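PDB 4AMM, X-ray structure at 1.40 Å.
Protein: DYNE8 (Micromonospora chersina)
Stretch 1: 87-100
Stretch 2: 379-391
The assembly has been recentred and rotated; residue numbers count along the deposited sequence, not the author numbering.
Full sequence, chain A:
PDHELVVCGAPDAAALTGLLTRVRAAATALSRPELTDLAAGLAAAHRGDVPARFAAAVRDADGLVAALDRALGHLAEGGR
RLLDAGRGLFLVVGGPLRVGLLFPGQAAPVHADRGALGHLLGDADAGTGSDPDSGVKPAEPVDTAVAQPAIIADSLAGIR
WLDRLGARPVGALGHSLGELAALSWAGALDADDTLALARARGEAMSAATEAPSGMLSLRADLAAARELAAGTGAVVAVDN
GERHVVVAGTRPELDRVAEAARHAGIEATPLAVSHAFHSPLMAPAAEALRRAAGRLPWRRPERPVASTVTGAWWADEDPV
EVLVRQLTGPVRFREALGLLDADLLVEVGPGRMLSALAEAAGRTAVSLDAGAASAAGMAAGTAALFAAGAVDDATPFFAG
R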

# COMPACT_ATOMS: atom_id res chain seq x y z
N ARG A 87 -5.62 14.37 -1.74
CA ARG A 87 -5.13 15.71 -1.90
C ARG A 87 -3.83 15.98 -1.09
O ARG A 87 -3.40 17.12 -1.05
CB ARG A 87 -6.21 16.74 -1.64
CG ARG A 87 -7.45 16.61 -2.61
CD ARG A 87 -7.12 17.19 -3.95
NE ARG A 87 -8.21 17.03 -4.91
CZ ARG A 87 -8.38 15.99 -5.70
NH1 ARG A 87 -7.58 14.89 -5.71
NH2 ARG A 87 -9.46 16.03 -6.55
N GLY A 88 -3.38 14.97 -0.38
CA GLY A 88 -2.14 15.09 0.42
C GLY A 88 -2.24 16.10 1.58
O GLY A 88 -1.23 16.76 1.87
N LEU A 89 -3.41 16.20 2.19
CA LEU A 89 -3.68 17.22 3.18
C LEU A 89 -4.15 16.55 4.41
O LEU A 89 -5.08 15.75 4.39
CB LEU A 89 -4.82 18.17 2.68
CG LEU A 89 -5.34 19.05 3.81
CD1 LEU A 89 -4.22 19.93 4.42
CD2 LEU A 89 -6.49 19.89 3.22
N PHE A 90 -3.46 16.82 5.56
CA PHE A 90 -3.76 16.12 6.77
C PHE A 90 -3.69 17.06 7.95
O PHE A 90 -2.73 17.86 8.07
CB PHE A 90 -2.79 14.97 7.02
CG PHE A 90 -2.66 14.03 5.86
CD1 PHE A 90 -3.56 12.92 5.73
CD2 PHE A 90 -1.73 14.24 4.90
CE1 PHE A 90 -3.44 12.07 4.64
CE2 PHE A 90 -1.61 13.40 3.86
CZ PHE A 90 -2.51 12.34 3.74
N LEU A 91 -4.75 17.07 8.78
CA LEU A 91 -4.85 17.98 9.97
C LEU A 91 -5.37 17.17 11.09
O LEU A 91 -6.45 16.55 10.97
CB LEU A 91 -5.77 19.14 9.61
CG LEU A 91 -6.17 20.11 10.72
CD1 LEU A 91 -6.90 19.58 11.97
CD2 LEU A 91 -5.16 21.00 11.17
N VAL A 92 -4.66 17.20 12.23
CA VAL A 92 -5.10 16.39 13.37
C VAL A 92 -4.88 17.19 14.63
O VAL A 92 -3.74 17.60 14.87
CB VAL A 92 -4.30 15.06 13.44
CG1 VAL A 92 -4.70 14.25 14.59
CG2 VAL A 92 -4.52 14.22 12.19
N VAL A 93 -5.98 17.43 15.36
CA VAL A 93 -5.90 18.02 16.71
C VAL A 93 -6.31 16.90 17.69
O VAL A 93 -7.30 16.23 17.48
CB VAL A 93 -6.89 19.21 16.81
CG1 VAL A 93 -6.87 19.79 18.26
CG2 VAL A 93 -6.56 20.25 15.82
N GLY A 94 -5.52 16.65 18.71
CA GLY A 94 -5.85 15.57 19.64
C GLY A 94 -5.36 14.19 19.21
O GLY A 94 -5.87 13.21 19.72
N GLY A 95 -4.38 14.07 18.28
CA GLY A 95 -3.75 12.74 17.93
C GLY A 95 -2.86 12.32 19.08
O GLY A 95 -2.82 13.03 20.18
N PRO A 96 -2.06 11.30 18.89
CA PRO A 96 -1.80 10.59 17.63
C PRO A 96 -2.94 9.72 17.25
O PRO A 96 -3.81 9.38 18.09
CB PRO A 96 -0.57 9.79 17.93
CG PRO A 96 -0.67 9.53 19.46
CD PRO A 96 -1.11 10.88 19.94
N LEU A 97 -3.05 9.45 15.94
CA LEU A 97 -3.95 8.46 15.42
C LEU A 97 -3.23 7.12 15.28
O LEU A 97 -2.04 7.04 15.48
CB LEU A 97 -4.42 8.89 14.02
CG LEU A 97 -4.95 10.27 13.99
CD1 LEU A 97 -5.59 10.51 12.66
CD2 LEU A 97 -6.05 10.47 14.98
N ARG A 98 -3.96 6.07 14.98
CA ARG A 98 -3.38 4.74 14.75
C ARG A 98 -3.04 4.63 13.26
O ARG A 98 -3.94 4.83 12.42
CB ARG A 98 -4.40 3.67 15.07
CG ARG A 98 -4.59 3.58 16.59
CD ARG A 98 -5.69 2.53 16.96
NE ARG A 98 -5.26 1.21 16.63
CZ ARG A 98 -4.51 0.43 17.41
NH1 ARG A 98 -4.10 0.88 18.61
NH2 ARG A 98 -4.15 -0.78 17.04
N VAL A 99 -1.77 4.32 12.96
CA VAL A 99 -1.31 4.21 11.54
C VAL A 99 -0.92 2.83 11.30
O VAL A 99 -0.14 2.23 12.04
CB VAL A 99 -0.12 5.18 11.28
CG1 VAL A 99 0.37 4.98 9.84
CG2 VAL A 99 -0.58 6.63 11.43
N GLY A 100 -1.40 2.25 10.15
CA GLY A 100 -0.99 0.90 9.75
C GLY A 100 -0.18 0.97 8.48
O GLY A 100 -0.38 1.90 7.71
N ALA A 379 6.28 12.87 -0.36
CA ALA A 379 5.75 14.01 0.38
C ALA A 379 4.43 13.73 0.99
O ALA A 379 4.24 14.03 2.20
CB ALA A 379 5.61 15.25 -0.51
N ALA A 380 3.47 13.15 0.31
CA ALA A 380 2.15 12.93 0.88
C ALA A 380 2.16 11.88 2.01
O ALA A 380 1.49 12.02 3.01
CB ALA A 380 1.14 12.53 -0.27
N GLY A 381 2.88 10.80 1.81
CA GLY A 381 3.04 9.77 2.81
C GLY A 381 3.75 10.32 4.04
O GLY A 381 3.34 9.94 5.14
N THR A 382 4.75 11.17 3.88
CA THR A 382 5.44 11.68 5.07
C THR A 382 4.54 12.68 5.75
O THR A 382 4.48 12.75 7.00
CB THR A 382 6.78 12.29 4.69
OG1 THR A 382 7.56 11.27 4.02
CG2 THR A 382 7.56 12.68 5.92
N ALA A 383 3.75 13.48 5.00
CA ALA A 383 2.78 14.41 5.62
C ALA A 383 1.78 13.60 6.42
O ALA A 383 1.43 14.02 7.57
CB ALA A 383 2.00 15.20 4.49
N ALA A 384 1.27 12.47 5.95
CA ALA A 384 0.34 11.66 6.65
C ALA A 384 0.98 11.16 7.96
O ALA A 384 0.33 11.22 9.02
CB ALA A 384 -0.15 10.45 5.80
N LEU A 385 2.21 10.61 7.88
CA LEU A 385 2.87 10.07 9.11
C LEU A 385 3.00 11.22 10.07
O LEU A 385 2.84 10.96 11.32
CB LEU A 385 4.19 9.55 8.70
CG LEU A 385 4.16 8.23 7.87
CD1 LEU A 385 5.49 7.87 7.31
CD2 LEU A 385 3.71 7.05 8.74
N PHE A 386 3.40 12.41 9.66
CA PHE A 386 3.63 13.50 10.62
C PHE A 386 2.33 13.94 11.23
O PHE A 386 2.19 14.03 12.46
CB PHE A 386 4.38 14.68 9.94
CG PHE A 386 4.61 15.84 10.87
CD1 PHE A 386 5.75 15.83 11.69
CD2 PHE A 386 3.70 16.86 10.97
CE1 PHE A 386 5.96 16.88 12.59
CE2 PHE A 386 3.88 17.90 11.87
CZ PHE A 386 5.07 17.92 12.68
N ALA A 387 1.28 14.21 10.46
CA ALA A 387 0.04 14.75 11.01
C ALA A 387 -0.56 13.73 11.93
O ALA A 387 -1.15 14.12 12.97
CB ALA A 387 -0.91 15.17 9.90
N ALA A 388 -0.51 12.45 11.62
CA ALA A 388 -1.10 11.40 12.43
C ALA A 388 -0.27 11.11 13.67
O ALA A 388 -0.71 10.31 14.52
CB ALA A 388 -1.29 10.11 11.60
N GLY A 389 0.91 11.75 13.81
CA GLY A 389 1.70 11.57 15.02
C GLY A 389 2.49 10.30 14.99
O GLY A 389 3.04 9.96 16.07
N ALA A 390 2.65 9.63 13.85
CA ALA A 390 3.49 8.41 13.82
C ALA A 390 4.99 8.76 13.67
O ALA A 390 5.80 7.88 13.94
CB ALA A 390 3.05 7.48 12.70
N VAL A 391 5.34 9.97 13.25
CA VAL A 391 6.71 10.45 13.20
C VAL A 391 6.74 11.82 13.82
O VAL A 391 5.72 12.56 13.73
CB VAL A 391 7.35 10.45 11.77
CG1 VAL A 391 7.32 9.05 11.16
CG2 VAL A 391 6.65 11.46 10.84
O HOH W 1 0.64 7.45 15.19

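The rule of this contact is a small helix face under a strand with large side chains. Strand 89-92 and helix 379-387 run almost exactly parallel, 5° apart, with axes only 7.8 Å from each other at closest approach. Such a short spacing suits a helix that offers mostly alanine: Ala380, Ala383, Ala384 and Ala387 carry nothing beyond CB, so the strand side chains can settle against the helix backbone itself.

Along the strand the usual alternation sorts the residues. Phe90 and Val92 point their CA-to-CB bonds toward the helix, while Leu89 and Leu91 point away and contribute no covered area. Phe90 has the largest covered area of its stretch, 84 Å². With chi1 at -53° (m) and chi2 at -88°, its ring lies back along the helix toward the earlier turns, so that one face receives the methyl of Ala384: CB of Ala384 sits 3.8 Å from the centroid of the Phe90 ring, 16° off the normal, a CH-pi contact. The Phe90 ring also meets Ala383, CD2 to CB at 3.9 Å, and its CE2 comes within 3.5 Å of Ala380 O, a carbonyl already engaged by Ala384 N in the helix. At the base of the side chain, Phe90 CB touches Ala387 CB at 3.4 Å, a tight fit that places two beta carbons directly together. Val92, chi1 178° (t), comes closer to backbone than to side chain: its CB is 3.3 Å from Ala387 O, whereas its CG2 is 4.4 Å from Ala387 CB.

Beyond the strand, the chain turns through Gly94 and Gly95 and a cis peptide before Pro96, then passes the end of the helix. There Leu97 N donates to Ala388 O at 2.9 Å with an angle of 149°, the one direct hydrogen bond between the stretches. Water 1 adds a bridge, donating to Leu97 O at 2.7 Å and to Ala388 O at 3.2 Å, although it has more acceptors in reach than protons to give.

Gly389 is the first residue to leave helical phi/psi. Its positive phi (80°) closes a Schellman motif, in which Gly389 N bonds Phe386 O and Ala390 N bonds Leu385 O, both at 2.9 Å. The position is doubly restrictive, because an ideal CB on Gly389 would point toward the loop and lie 2.8 Å from Pro96 CB, a clash. Gly88 also has positive phi (65°), and its CA lies 4.2 Å from Ala380 CB.

Val99 adds a second apolar cluster, with Leu385, Ala388 and Ala390. Its CA-to-CB bond points toward the helical stretch, and chi1 at 177° (t) leaves CG2 3.6 Å from Ala388 CB and 3.9 Å from Ala390 CB, with CG1 4.1 Å from Leu385 CD2. Leu385 starts away from the contact, but its m,t rotamer brings the branch end back within reach. The CA-to-CB bond of Leu97 points sideways, with chi1 -52° (m) and chi2 -170° (t), and Leu97 CB lies 4.1 Å from Ala388 CB.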